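Local atomic coordinates of malyl-CoA lyase/beta-methylmalyl-CoA lyase (PDB entry 5UGR), a protein that belongs to the HpcH/HpaI aldolase/citrate lyase family, folds as a TIM barrel and binds a magnesium ion. Residues 61-66 / 71-76; 92-97 / 121-126; 111-116 / 135-140; 239-244 / 251-256; 276-281 / 312-317. One frame throughout, in Å; residues are numbered along the deposited sequence.

Interaction 1: residues 61-66 / 71-76; sequences QALNDL and KTMMIR
Leu63, near the end of helix 52-65, reaches out to strand 72-76 and meets Met73 and Ile75 with one methyl each. Its CD2 lies 4.2 Å from Met73 CB, while CD1 lies 4.4 Å from Ile75 CG2, so the leucine fork straddles two residues that are two apart on the strand. With CA atoms 8.3 Å apart at the nearest pair, Leu63 and Met73, a long branched side chain can span the distance between helix and strand, and leucine suits the place. Met73 is folded back on itself: all three of its torsions are near -60°, which carries its CE round to 4.3 Å from Leu63 CD2. Flexible and unbranched, methionine can curl in this way and also pack on Trp68 and Arg98. Ile75, beta-branched as suits an extended strand, offers its short branch CG2 to the leucine.

The segments belong to a beta-alpha-beta unit of the TIM barrel, in which strand 38-42 precedes the helix; Leu63 packs on Leu41 of that strand too. Met73 and Ile75 face the helix layer, whereas Arg76 pairs with Asp42 in a salt bridge. No hydrogen bond or charge links the two segments, so the helix is held to the strand here by buried, purely apolar packing, which depends on fit of shape rather than on direction.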
# COMPACT_ATOMS: atom_id res chain seq x y z
N GLN A 61 33.16 -28.34 -6.65
CA GLN A 61 34.29 -29.17 -6.20
C GLN A 61 34.82 -28.63 -4.85
O GLN A 61 35.02 -29.41 -3.88
CB GLN A 61 35.40 -29.24 -7.29
CG GLN A 61 36.74 -29.73 -6.74
CD GLN A 61 37.77 -30.06 -7.79
OE1 GLN A 61 38.29 -31.14 -7.79
NE2 GLN A 61 38.09 -29.11 -8.68
N ALA A 62 34.95 -27.28 -4.76
CA ALA A 62 35.51 -26.71 -3.54
C ALA A 62 34.57 -26.94 -2.33
O ALA A 62 35.04 -27.32 -1.24
CB ALA A 62 35.76 -25.21 -3.72
N LEU A 63 33.27 -26.73 -2.51
CA LEU A 63 32.35 -26.95 -1.42
C LEU A 63 32.27 -28.40 -0.97
O LEU A 63 32.09 -28.67 0.21
CB LEU A 63 30.92 -26.47 -1.77
CG LEU A 63 30.73 -24.96 -1.80
CD1 LEU A 63 29.42 -24.65 -2.49
CD2 LEU A 63 30.74 -24.43 -0.39
N ASN A 64 32.46 -29.33 -1.91
CA ASN A 64 32.38 -30.74 -1.58
C ASN A 64 33.65 -31.35 -1.06
O ASN A 64 33.59 -32.33 -0.29
CB ASN A 64 31.91 -31.47 -2.81
CG ASN A 64 30.42 -31.29 -3.04
OD1 ASN A 64 29.67 -30.89 -2.15
ND2 ASN A 64 30.00 -31.60 -4.22
N ASP A 65 34.79 -30.80 -1.47
CA ASP A 65 36.11 -31.44 -1.17
C ASP A 65 36.98 -30.78 -0.06
O ASP A 65 37.83 -31.45 0.52
CB ASP A 65 36.98 -31.46 -2.45
CG ASP A 65 36.44 -32.31 -3.53
OD1 ASP A 65 35.47 -33.06 -3.31
OD2 ASP A 65 37.03 -32.21 -4.63
N LEU A 66 36.82 -29.46 0.12
CA LEU A 66 37.76 -28.75 0.98
C LEU A 66 37.21 -28.75 2.39
O LEU A 66 36.02 -28.99 2.64
CB LEU A 66 37.92 -27.30 0.50
CG LEU A 66 38.62 -27.15 -0.85
CD1 LEU A 66 38.80 -25.70 -1.28
CD2 LEU A 66 39.97 -27.89 -0.90
N LYS A 71 32.99 -22.53 9.29
CA LYS A 71 32.69 -21.25 8.60
C LYS A 71 31.29 -21.26 8.03
O LYS A 71 30.77 -22.29 7.62
CB LYS A 71 33.72 -20.98 7.49
CG LYS A 71 35.14 -20.69 8.05
CD LYS A 71 36.03 -20.56 6.85
CE LYS A 71 37.43 -20.23 7.18
NZ LYS A 71 38.06 -21.35 7.91
N THR A 72 30.65 -20.09 8.02
CA THR A 72 29.40 -19.93 7.25
C THR A 72 29.79 -19.82 5.77
O THR A 72 30.45 -18.84 5.39
CB THR A 72 28.61 -18.72 7.71
OG1 THR A 72 28.27 -18.84 9.10
CG2 THR A 72 27.35 -18.53 6.90
N MET A 73 29.36 -20.79 4.98
CA MET A 73 29.76 -20.88 3.57
C MET A 73 28.62 -20.43 2.68
O MET A 73 27.48 -20.91 2.77
CB MET A 73 30.20 -22.31 3.23
CG MET A 73 31.50 -22.72 3.90
SD MET A 73 32.90 -21.59 3.64
CE MET A 73 32.98 -21.57 1.83
N MET A 74 28.96 -19.50 1.78
CA MET A 74 27.99 -18.83 0.93
C MET A 74 28.46 -18.83 -0.52
O MET A 74 29.65 -18.94 -0.78
CB MET A 74 27.82 -17.39 1.47
CG MET A 74 26.68 -16.54 0.89
SD MET A 74 26.17 -15.24 2.05
CE MET A 74 27.67 -14.25 2.13
N ILE A 75 27.52 -18.64 -1.45
CA ILE A 75 27.87 -18.30 -2.82
C ILE A 75 27.20 -16.97 -3.18
O ILE A 75 26.06 -16.71 -2.74
CB ILE A 75 27.43 -19.36 -3.83
CG1 ILE A 75 25.91 -19.73 -3.72
CG2 ILE A 75 28.29 -20.61 -3.71
CD1 ILE A 75 25.34 -20.73 -4.69
N ARG A 76 27.93 -16.15 -3.94
CA ARG A 76 27.33 -14.95 -4.55
C ARG A 76 26.94 -15.37 -5.97
O ARG A 76 27.79 -15.62 -6.84
CB ARG A 76 28.18 -13.73 -4.55
CG ARG A 76 27.44 -12.54 -5.21
CD ARG A 76 28.09 -11.20 -5.02
NE ARG A 76 29.46 -11.10 -5.58
CZ ARG A 76 30.23 -10.03 -5.47
NH1 ARG A 76 29.76 -8.94 -4.86
NH2 ARG A 76 31.51 -10.02 -5.87

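Interaction 2: residues 92-97 / 121-126; sequences IVEACP and TQIEQA
Helices 85-95 and 110-127 come closest, within these segments, at Glu94 and Ile123, whose CA atoms are 6.4 Å apart. At that spacing one isoleucine branch, CG2, meets both partners. Ile123 CG2 sits 3.5 Å from Val93 CG1, a tight methyl-to-methyl contact, and 3.7 Å from Glu94 CG. Val93 turns CG1 to the trans position from its backbone nitrogen (chi1 178°), and Ile123 places CG2 likewise, so a valine methyl meets the short branch of the isoleucine, whose longer arm runs elsewhere. Valine and isoleucine carry methyls directly on CB, so they can meet close to the backbone where the helices approach. Glu94 crosses Ile123 at about a right angle and gives only its aliphatic part to the contact; its carboxylate extends beyond, where OE2 is hydrogen-bonded to Tyr86 of the second subunit. The same tyrosine packs on Ile123, which places this pair at a subunit interface.

Both helices belong to the outer layer of the TIM barrel, one after strand 72-76 and the other after strand 101-104. Around them, Ile92 turns to helix 52-65, touching Ile60, while Glu124 forms a salt bridge with Arg157 and accepts a hydrogen bond from Ile133 N, just ahead of strand 134-139.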
# COMPACT_ATOMS: atom_id res chain seq x y z
N ILE A 92 24.50 -25.87 -7.88
CA ILE A 92 25.20 -25.86 -6.60
C ILE A 92 24.32 -26.34 -5.48
O ILE A 92 24.79 -27.15 -4.64
CB ILE A 92 25.87 -24.51 -6.29
CG1 ILE A 92 26.85 -24.15 -7.40
CG2 ILE A 92 26.52 -24.50 -4.92
CD1 ILE A 92 27.33 -22.71 -7.48
N VAL A 93 23.05 -25.89 -5.42
CA VAL A 93 22.23 -26.34 -4.32
C VAL A 93 21.97 -27.86 -4.46
O VAL A 93 21.99 -28.60 -3.44
CB VAL A 93 20.93 -25.52 -4.14
CG1 VAL A 93 20.07 -26.05 -3.01
CG2 VAL A 93 21.26 -24.04 -3.91
N GLU A 94 21.80 -28.35 -5.68
CA GLU A 94 21.60 -29.81 -5.84
C GLU A 94 22.79 -30.60 -5.35
O GLU A 94 22.61 -31.63 -4.71
CB GLU A 94 21.28 -30.15 -7.30
CG GLU A 94 19.85 -29.86 -7.73
CD GLU A 94 19.53 -30.30 -9.15
OE1 GLU A 94 20.43 -30.78 -9.89
OE2 GLU A 94 18.33 -30.20 -9.51
N ALA A 95 24.00 -30.10 -5.65
CA ALA A 95 25.24 -30.89 -5.46
C ALA A 95 25.93 -30.73 -4.13
O ALA A 95 26.80 -31.54 -3.81
CB ALA A 95 26.21 -30.60 -6.58
N CYS A 96 25.59 -29.67 -3.37
CA CYS A 96 26.49 -29.22 -2.30
C CYS A 96 25.77 -29.02 -0.98
O CYS A 96 25.43 -27.88 -0.61
CB CYS A 96 27.23 -27.96 -2.70
SG CYS A 96 28.16 -28.02 -4.23
N PRO A 97 25.53 -30.10 -0.22
CA PRO A 97 24.96 -29.98 1.14
C PRO A 97 25.74 -29.02 2.07
O PRO A 97 25.15 -28.47 2.99
CB PRO A 97 25.05 -31.42 1.70
CG PRO A 97 25.22 -32.29 0.54
CD PRO A 97 25.75 -31.51 -0.60
N THR A 121 13.77 -23.32 -2.33
CA THR A 121 12.90 -24.21 -1.60
C THR A 121 12.63 -25.51 -2.38
O THR A 121 12.65 -26.62 -1.80
CB THR A 121 11.59 -23.52 -1.16
OG1 THR A 121 11.94 -22.36 -0.39
CG2 THR A 121 10.73 -24.46 -0.35
N GLN A 122 12.31 -25.36 -3.66
CA GLN A 122 11.99 -26.53 -4.50
C GLN A 122 13.17 -27.48 -4.56
O GLN A 122 12.99 -28.71 -4.47
CB GLN A 122 11.56 -26.13 -5.88
CG GLN A 122 10.19 -25.43 -5.84
CD GLN A 122 9.72 -24.99 -7.19
OE1 GLN A 122 10.33 -25.34 -8.21
NE2 GLN A 122 8.66 -24.17 -7.22
N ILE A 123 14.37 -26.95 -4.69
CA ILE A 123 15.56 -27.84 -4.77
C ILE A 123 15.75 -28.53 -3.44
O ILE A 123 16.05 -29.76 -3.38
CB ILE A 123 16.82 -27.07 -5.18
CG1 ILE A 123 16.64 -26.41 -6.55
CG2 ILE A 123 18.04 -27.97 -5.17
CD1 ILE A 123 17.57 -25.21 -6.73
N GLU A 124 15.58 -27.80 -2.34
CA GLU A 124 15.70 -28.41 -1.03
C GLU A 124 14.62 -29.53 -0.80
O GLU A 124 14.91 -30.56 -0.16
CB GLU A 124 15.64 -27.33 0.09
CG GLU A 124 16.87 -26.46 0.16
CD GLU A 124 16.87 -25.51 1.35
OE1 GLU A 124 15.81 -25.20 1.93
OE2 GLU A 124 18.02 -25.10 1.71
N GLN A 125 13.40 -29.29 -1.26
CA GLN A 125 12.35 -30.28 -1.22
C GLN A 125 12.79 -31.53 -2.02
O GLN A 125 12.58 -32.64 -1.54
CB GLN A 125 11.06 -29.75 -1.80
CG GLN A 125 10.37 -28.71 -0.93
CD GLN A 125 9.10 -28.14 -1.56
OE1 GLN A 125 7.96 -28.17 -0.97
NE2 GLN A 125 9.26 -27.62 -2.67
N ALA A 126 13.36 -31.35 -3.21
CA ALA A 126 13.74 -32.48 -4.02
C ALA A 126 14.85 -33.28 -3.34
O ALA A 126 14.87 -34.52 -3.44
CB ALA A 126 14.19 -31.99 -5.39

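Interaction 3: residues 111-116 / 135-140; sequences ADVYAI and FEVLIE. With MG (magnesium ion), chain B.
Val113 and Ile116 of helix 110-127 cover Phe135 and Val137, outward-facing residues of barrel strand 134-139, in the helix-on-strand packing of a TIM barrel. The helix and strand segments run at 145° to one another, their axes 10.8 Å apart, as the helix returns from strand 101-104 in a beta-alpha-beta unit.

Val113 divides its two methyls between two partners: CG1 is 3.8 Å from Phe135 CD2, and CG2 is 3.8 Å from Val137 CG1. With CG1 opposite the backbone nitrogen (chi1 -175°), the fork spans both strand residues at once. Ile116 uses its short branch, CG2 lying 3.7 Å from Phe135 CZ, while the longer arm leads away from the strand. The phenyl ring is set obliquely to both aliphatic partners; a chi2 of -22° swings it so that CD2 lies by the valine and CZ by the isoleucine. A large flat residue bridges the wide gap here, and the smaller Val137 suffices further along.

Beyond the strand end, Glu140 joins Asp45 and Asp167 at the magnesium ion, where three waters complete six ligands. The carboxylate binds through one oxygen: Glu140 OE1 is 2.0 Å from magnesium, while OE2 accepts a hydrogen bond of 2.7 Å from metal-bound water 1.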
# COMPACT_ATOMS: atom_id res chain seq x y z
N ALA A 111 10.27 -8.90 -4.30
CA ALA A 111 9.95 -10.05 -5.15
C ALA A 111 11.22 -10.68 -5.73
O ALA A 111 11.19 -11.88 -6.10
CB ALA A 111 8.99 -9.67 -6.28
N ASP A 112 12.34 -9.93 -5.81
CA ASP A 112 13.61 -10.55 -6.22
C ASP A 112 13.96 -11.67 -5.25
O ASP A 112 14.41 -12.78 -5.64
CB ASP A 112 14.75 -9.51 -6.24
CG ASP A 112 14.67 -8.49 -7.40
OD1 ASP A 112 14.21 -8.88 -8.49
OD2 ASP A 112 15.15 -7.36 -7.13
N VAL A 113 13.80 -11.40 -3.97
CA VAL A 113 14.14 -12.37 -2.92
C VAL A 113 13.15 -13.54 -2.94
O VAL A 113 13.56 -14.71 -2.83
CB VAL A 113 14.23 -11.71 -1.56
CG1 VAL A 113 14.70 -12.72 -0.50
CG2 VAL A 113 15.18 -10.54 -1.57
N TYR A 114 11.87 -13.24 -3.09
CA TYR A 114 10.83 -14.25 -3.22
C TYR A 114 11.21 -15.24 -4.32
O TYR A 114 11.05 -16.47 -4.16
CB TYR A 114 9.48 -13.60 -3.43
CG TYR A 114 8.23 -14.41 -3.33
CD1 TYR A 114 7.80 -15.22 -4.38
CD2 TYR A 114 7.44 -14.37 -2.15
CE1 TYR A 114 6.56 -15.88 -4.33
CE2 TYR A 114 6.23 -15.03 -2.10
CZ TYR A 114 5.77 -15.78 -3.17
OH TYR A 114 4.56 -16.42 -3.09
N ALA A 115 11.64 -14.72 -5.46
CA ALA A 115 11.98 -15.60 -6.58
C ALA A 115 13.04 -16.61 -6.23
O ALA A 115 12.92 -17.78 -6.65
CB ALA A 115 12.38 -14.77 -7.79
N ILE A 116 14.08 -16.15 -5.53
CA ILE A 116 15.16 -17.07 -5.14
C ILE A 116 14.66 -18.04 -4.06
O ILE A 116 15.10 -19.20 -4.02
CB ILE A 116 16.42 -16.30 -4.73
CG1 ILE A 116 16.79 -15.27 -5.80
CG2 ILE A 116 17.60 -17.26 -4.47
CD1 ILE A 116 16.83 -15.73 -7.21
N PHE A 135 19.59 -16.58 3.46
CA PHE A 135 19.90 -15.58 2.47
C PHE A 135 20.61 -14.35 3.08
O PHE A 135 20.25 -13.85 4.20
CB PHE A 135 18.67 -15.07 1.74
CG PHE A 135 17.95 -16.06 0.86
CD1 PHE A 135 18.56 -17.20 0.33
CD2 PHE A 135 16.67 -15.79 0.44
CE1 PHE A 135 17.89 -18.03 -0.54
CE2 PHE A 135 16.01 -16.62 -0.46
CZ PHE A 135 16.63 -17.77 -0.94
N GLU A 136 21.53 -13.81 2.31
CA GLU A 136 22.06 -12.46 2.53
C GLU A 136 21.73 -11.71 1.23
O GLU A 136 21.79 -12.26 0.14
CB GLU A 136 23.58 -12.48 2.74
CG GLU A 136 24.23 -11.12 2.95
CD GLU A 136 25.76 -11.28 3.21
OE1 GLU A 136 26.10 -12.10 4.13
OE2 GLU A 136 26.56 -10.63 2.46
N VAL A 137 21.36 -10.43 1.36
CA VAL A 137 21.12 -9.58 0.20
C VAL A 137 22.12 -8.47 0.14
O VAL A 137 22.49 -7.88 1.14
CB VAL A 137 19.68 -9.04 0.18
CG1 VAL A 137 18.66 -10.13 -0.01
CG2 VAL A 137 19.42 -8.18 1.30
N LEU A 138 22.56 -8.18 -1.07
CA LEU A 138 23.38 -7.01 -1.34
C LEU A 138 22.51 -5.83 -1.72
O LEU A 138 21.69 -5.92 -2.68
CB LEU A 138 24.36 -7.32 -2.48
CG LEU A 138 25.79 -7.55 -2.06
CD1 LEU A 138 26.54 -8.42 -3.04
CD2 LEU A 138 26.50 -6.24 -1.82
N ILE A 139 22.65 -4.75 -0.94
CA ILE A 139 22.04 -3.45 -1.26
C ILE A 139 23.19 -2.65 -1.87
O ILE A 139 24.10 -2.17 -1.16
CB ILE A 139 21.43 -2.81 -0.00
CG1 ILE A 139 20.41 -3.73 0.66
CG2 ILE A 139 20.83 -1.45 -0.36
CD1 ILE A 139 19.22 -4.06 -0.14
N GLU A 140 23.18 -2.59 -3.20
CA GLU A 140 24.34 -2.10 -3.97
C GLU A 140 23.87 -1.28 -5.17
O GLU A 140 24.65 -1.06 -6.09
CB GLU A 140 25.25 -3.24 -4.40
CG GLU A 140 24.61 -4.26 -5.33
CD GLU A 140 25.57 -5.34 -5.82
OE1 GLU A 140 26.65 -4.93 -6.30
OE2 GLU A 140 25.21 -6.52 -5.73
MG MG B . 28.22 -5.83 -7.17
O HOH W 1 27.59 -7.65 -6.46
O HOH W 2 29.35 -5.55 -5.46
O HOH W 3 27.19 -6.25 -8.98

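Interaction 4: residues 239-244 / 251-256; sequences TSAARR and EGKWAI
Neither the Arg243 guanidinium nor the Trp254 indole takes part where Lys253 meets Ala241 and Ala242. On the helix, the Arg243 guanidinium carries Thr239 CG2 over one face, toward its rim, in one of two alternate conformations, so this cover is doubtful. On the strand, the Trp254 indole makes a T-shaped stack with Phe40, and its NE1 is hydrogen-bonded to Ser162 OG.

The contact itself rests on the aliphatic part of a lysine. Lys253 CD lies 4.1 Å from Ala242 CB and equally 4.1 Å from Ala242 CA, so the methylene lies against the helix backbone itself. One step on, Lys253 CE is 4.4 Å from Ala241 CB. Small alanines suit this face because the helix comes near, with the CA atoms of Ala242 and Lys253 6.8 Å apart. In the TIM barrel, strand 252-255 is the eighth and closes the cylinder, its neighbours being strands 223-226 and 16-21; Lys253 joins the latter through backbone bonds to Arg15 and Glu17. Helix 235-248 links the last two strands.

The lysine is stretched through its first three torsions and turns only at the end (chi4 56°). That final bend takes NZ from the alanines to a salt bridge with Asp226 OD2 and a hydrogen bond to Gly227 O, which serve the buried ammonium group.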
# COMPACT_ATOMS: atom_id res chain seq x y z
N THR A 239 40.51 0.32 9.11
CA THR A 239 40.13 0.26 10.51
C THR A 239 39.21 1.44 10.86
O THR A 239 38.22 1.29 11.58
CB THR A 239 41.36 0.21 11.42
OG1 THR A 239 42.03 -1.03 11.17
CG2 THR A 239 40.98 0.26 12.87
N SER A 240 39.53 2.64 10.34
CA SER A 240 38.65 3.78 10.57
C SER A 240 37.25 3.53 10.01
O SER A 240 36.24 3.76 10.68
CB SER A 240 39.25 5.06 9.94
OG SER A 240 38.30 6.10 9.90
N ALA A 241 37.16 3.05 8.78
CA ALA A 241 35.88 2.77 8.16
C ALA A 241 35.09 1.71 8.96
O ALA A 241 33.87 1.83 9.17
CB ALA A 241 36.06 2.27 6.73
N ALA A 242 35.81 0.66 9.39
CA ALA A 242 35.19 -0.40 10.18
C ALA A 242 34.69 0.11 11.52
O ALA A 242 33.55 -0.23 11.90
CB ALA A 242 36.17 -1.54 10.37
N ARG A 243 35.53 0.87 12.26
CA ARG A 243 35.10 1.36 13.53
C ARG A 243 33.95 2.34 13.41
O ARG A 243 33.10 2.41 14.30
CB ARG A 243 36.28 1.98 14.28
CG ARG A 243 37.25 0.93 14.82
CD ARG A 243 38.52 1.58 15.41
NE ARG A 243 39.32 0.56 16.08
CZ ARG A 243 40.60 0.67 16.41
NH1 ARG A 243 41.18 -0.37 17.00
NH2 ARG A 243 41.30 1.80 16.17
N ARG A 244 33.91 3.10 12.31
CA ARG A 244 32.83 4.07 12.11
C ARG A 244 31.48 3.34 11.93
O ARG A 244 30.49 3.64 12.63
CB ARG A 244 33.13 5.00 10.92
CG ARG A 244 32.00 5.92 10.60
CD ARG A 244 32.28 7.00 9.56
NE ARG A 244 32.54 6.48 8.23
CZ ARG A 244 33.74 6.30 7.69
NH1 ARG A 244 34.87 6.62 8.31
NH2 ARG A 244 33.81 5.84 6.46
N GLU A 251 27.57 -5.08 12.27
CA GLU A 251 28.05 -6.30 12.91
C GLU A 251 29.26 -6.90 12.27
O GLU A 251 29.88 -7.78 12.89
CB GLU A 251 26.85 -7.30 12.80
CG GLU A 251 26.98 -8.54 13.48
CD GLU A 251 25.63 -9.19 13.67
OE1 GLU A 251 25.73 -10.40 13.82
OE2 GLU A 251 24.61 -8.42 13.75
N GLY A 252 29.60 -6.48 11.04
CA GLY A 252 30.78 -7.01 10.36
C GLY A 252 31.07 -6.27 9.09
O GLY A 252 30.35 -5.33 8.72
N LYS A 253 32.17 -6.67 8.43
CA LYS A 253 32.62 -6.01 7.21
C LYS A 253 33.32 -7.01 6.30
O LYS A 253 33.93 -8.02 6.75
CB LYS A 253 33.59 -4.85 7.52
CG LYS A 253 33.99 -3.96 6.35
CD LYS A 253 34.73 -2.71 6.77
CE LYS A 253 35.24 -1.89 5.61
NZ LYS A 253 34.14 -1.53 4.69
N TRP A 254 33.21 -6.71 4.99
CA TRP A 254 33.90 -7.54 4.03
C TRP A 254 35.43 -7.42 4.15
O TRP A 254 35.97 -6.37 4.44
CB TRP A 254 33.52 -7.19 2.60
CG TRP A 254 32.11 -7.54 2.22
CD1 TRP A 254 31.01 -7.72 3.05
CD2 TRP A 254 31.63 -7.66 0.89
NE1 TRP A 254 29.90 -7.98 2.29
CE2 TRP A 254 30.24 -7.94 0.96
CE3 TRP A 254 32.24 -7.56 -0.34
CZ2 TRP A 254 29.48 -8.11 -0.18
CZ3 TRP A 254 31.51 -7.73 -1.47
CH2 TRP A 254 30.13 -7.99 -1.40
N ALA A 255 36.06 -8.53 3.79
CA ALA A 255 37.48 -8.61 3.50
C ALA A 255 37.62 -9.04 2.03
O ALA A 255 37.09 -10.09 1.63
CB ALA A 255 38.19 -9.57 4.44
N ILE A 256 38.32 -8.24 1.27
CA ILE A 256 38.60 -8.59 -0.13
C ILE A 256 40.10 -8.76 -0.35
O ILE A 256 40.54 -8.96 -1.49
CB ILE A 256 37.96 -7.61 -1.15
CG1 ILE A 256 38.45 -6.19 -0.97
CG2 ILE A 256 36.43 -7.65 -1.10
CD1 ILE A 256 38.11 -5.32 -2.19

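Interaction 5: residues 276-281 / 312-317; sequences TKARRI and EALIQK
Arg279 NH2 forms a salt bridge with Asp319 OD1, and the guanidinium lies across Ile315, on the same helix as the aspartate. Ile315 CD1 lies over one face of the guanidinium, offset toward its rim, and Arg279 NH1 is 3.5 Å from Ile315 CG2. Nearer the backbone, Arg279 CG is 3.5 Å from Ile315 CD1. With a bend at chi2 (-149°), both the aliphatic part and the flat guanidinium cover the isoleucine, at the exposed margin of the contact, with the charge answered by Asp319.

Next to it along the helix, Ala278 CB touches Ile315 CD1 at 3.6 Å. Leu314 also approaches Ala278 CB, though less certainly, since it is modelled in two conformations. The small alanine lets the helices approach: the axes of these short segments pass 9.0 Å apart, at 121°.

Both helices follow the last barrel strand, and the small antiparallel hairpin of strands 296-298 and 301-303 connects them; Ile281 packs on Leu298 there, and Ala278 on Ala311 of helix 305-322.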
# COMPACT_ATOMS: atom_id res chain seq x y z
N THR A 276 28.80 -9.01 28.96
CA THR A 276 28.39 -9.11 30.36
C THR A 276 26.96 -8.64 30.62
O THR A 276 26.18 -9.39 31.26
CB THR A 276 29.40 -8.41 31.26
OG1 THR A 276 30.62 -9.16 31.16
CG2 THR A 276 28.90 -8.33 32.72
N LYS A 277 26.58 -7.50 30.04
CA LYS A 277 25.20 -7.03 30.17
C LYS A 277 24.19 -8.02 29.63
O LYS A 277 23.13 -8.26 30.25
CB LYS A 277 24.99 -5.67 29.52
CG LYS A 277 23.55 -5.17 29.57
CD LYS A 277 23.35 -3.73 29.11
CE LYS A 277 22.10 -3.19 29.82
NZ LYS A 277 21.66 -1.85 29.35
N ALA A 278 24.48 -8.55 28.44
CA ALA A 278 23.63 -9.59 27.87
C ALA A 278 23.52 -10.83 28.79
O ALA A 278 22.40 -11.37 28.98
CB ALA A 278 24.04 -9.97 26.43
N ARG A 279 24.64 -11.27 29.35
CA ARG A 279 24.62 -12.43 30.27
C ARG A 279 23.79 -12.15 31.50
O ARG A 279 23.04 -13.02 31.97
CB ARG A 279 26.02 -12.89 30.67
CG ARG A 279 26.82 -13.44 29.47
CD ARG A 279 27.81 -14.52 29.81
NE ARG A 279 28.70 -14.82 28.71
CZ ARG A 279 28.53 -15.77 27.77
NH1 ARG A 279 27.44 -16.58 27.72
NH2 ARG A 279 29.48 -15.90 26.84
N ARG A 280 23.84 -10.93 31.96
CA ARG A 280 23.07 -10.55 33.14
C ARG A 280 21.59 -10.44 32.86
O ARG A 280 20.77 -10.72 33.73
CB ARG A 280 23.57 -9.23 33.71
CG ARG A 280 25.00 -9.39 34.27
CD ARG A 280 25.48 -8.13 34.93
NE ARG A 280 24.76 -7.85 36.16
CZ ARG A 280 24.14 -6.68 36.45
NH1 ARG A 280 24.21 -5.66 35.65
NH2 ARG A 280 23.44 -6.55 37.57
N ILE A 281 21.25 -10.05 31.63
CA ILE A 281 19.88 -10.09 31.19
C ILE A 281 19.35 -11.54 31.23
O ILE A 281 18.24 -11.78 31.70
CB ILE A 281 19.70 -9.42 29.82
CG1 ILE A 281 19.80 -7.89 29.96
CG2 ILE A 281 18.37 -9.78 29.21
CD1 ILE A 281 19.95 -7.13 28.63
N GLU A 312 19.85 -12.47 23.72
CA GLU A 312 20.03 -13.86 23.31
C GLU A 312 20.90 -13.95 22.04
O GLU A 312 21.79 -14.80 21.96
CB GLU A 312 18.68 -14.54 23.09
CG GLU A 312 17.88 -14.78 24.35
CD GLU A 312 16.47 -15.29 24.13
OE1 GLU A 312 15.88 -14.96 23.08
OE2 GLU A 312 15.96 -15.96 25.07
N ALA A 313 20.65 -13.04 21.08
CA ALA A 313 21.43 -13.04 19.82
C ALA A 313 22.91 -12.71 20.09
O ALA A 313 23.84 -13.40 19.55
CB ALA A 313 20.81 -12.07 18.81
N LEU A 314 23.15 -11.71 20.94
CA LEU A 314 24.53 -11.32 21.23
C LEU A 314 25.29 -12.46 21.91
O LEU A 314 26.48 -12.68 21.61
CB LEU A 314 24.61 -10.07 22.07
CG LEU A 314 26.02 -9.57 22.38
CD1 LEU A 314 26.78 -9.26 21.09
CD2 LEU A 314 25.91 -8.35 23.27
N ILE A 315 24.64 -13.16 22.82
CA ILE A 315 25.27 -14.28 23.50
C ILE A 315 25.60 -15.42 22.56
O ILE A 315 26.66 -16.05 22.68
CB ILE A 315 24.48 -14.74 24.70
CG1 ILE A 315 24.52 -13.68 25.82
CG2 ILE A 315 25.03 -16.06 25.25
CD1 ILE A 315 25.88 -13.05 26.13
N GLN A 316 24.71 -15.70 21.62
CA GLN A 316 24.99 -16.78 20.68
C GLN A 316 26.27 -16.47 19.89
O GLN A 316 27.07 -17.35 19.61
CB GLN A 316 23.79 -17.06 19.74
CG GLN A 316 22.60 -17.80 20.40
CD GLN A 316 22.91 -19.18 21.00
OE1 GLN A 316 22.55 -19.43 22.16
NE2 GLN A 316 23.56 -20.06 20.24
N LYS A 317 26.41 -15.21 19.51
CA LYS A 317 27.61 -14.69 18.85
C LYS A 317 28.91 -14.73 19.71
O LYS A 317 29.98 -15.17 19.23
CB LYS A 317 27.32 -13.27 18.28
CG LYS A 317 26.61 -13.21 16.91
CD LYS A 317 25.08 -13.29 16.94
CE LYS A 317 24.33 -12.17 16.23
NZ LYS A 317 24.11 -12.35 14.75

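Overall arrangement
Interactions 1, 3 and 4 each fix an outer helix to the barrel sheet, and they touch through residues of its strands, Arg76 and Leu138 both lying against Trp254. Interactions 1 and 3 are wholly apolar and buried between barrel and helices, whereas interaction 4, also largely buried, uses a lysine whose charge is paired elsewhere. Interaction 2 joins two outer helices, largely buried at a border with the second subunit; it shares helix 110-127 with interaction 3 and meets interaction 1 through Leu63 and Ile92. Interaction 5, between later helices, has a buried apolar part edged by an exposed arginine. The salt bridge of Glu251 OE1 with Lys317 NZ, 2.7 Å long, connects it to interaction 4.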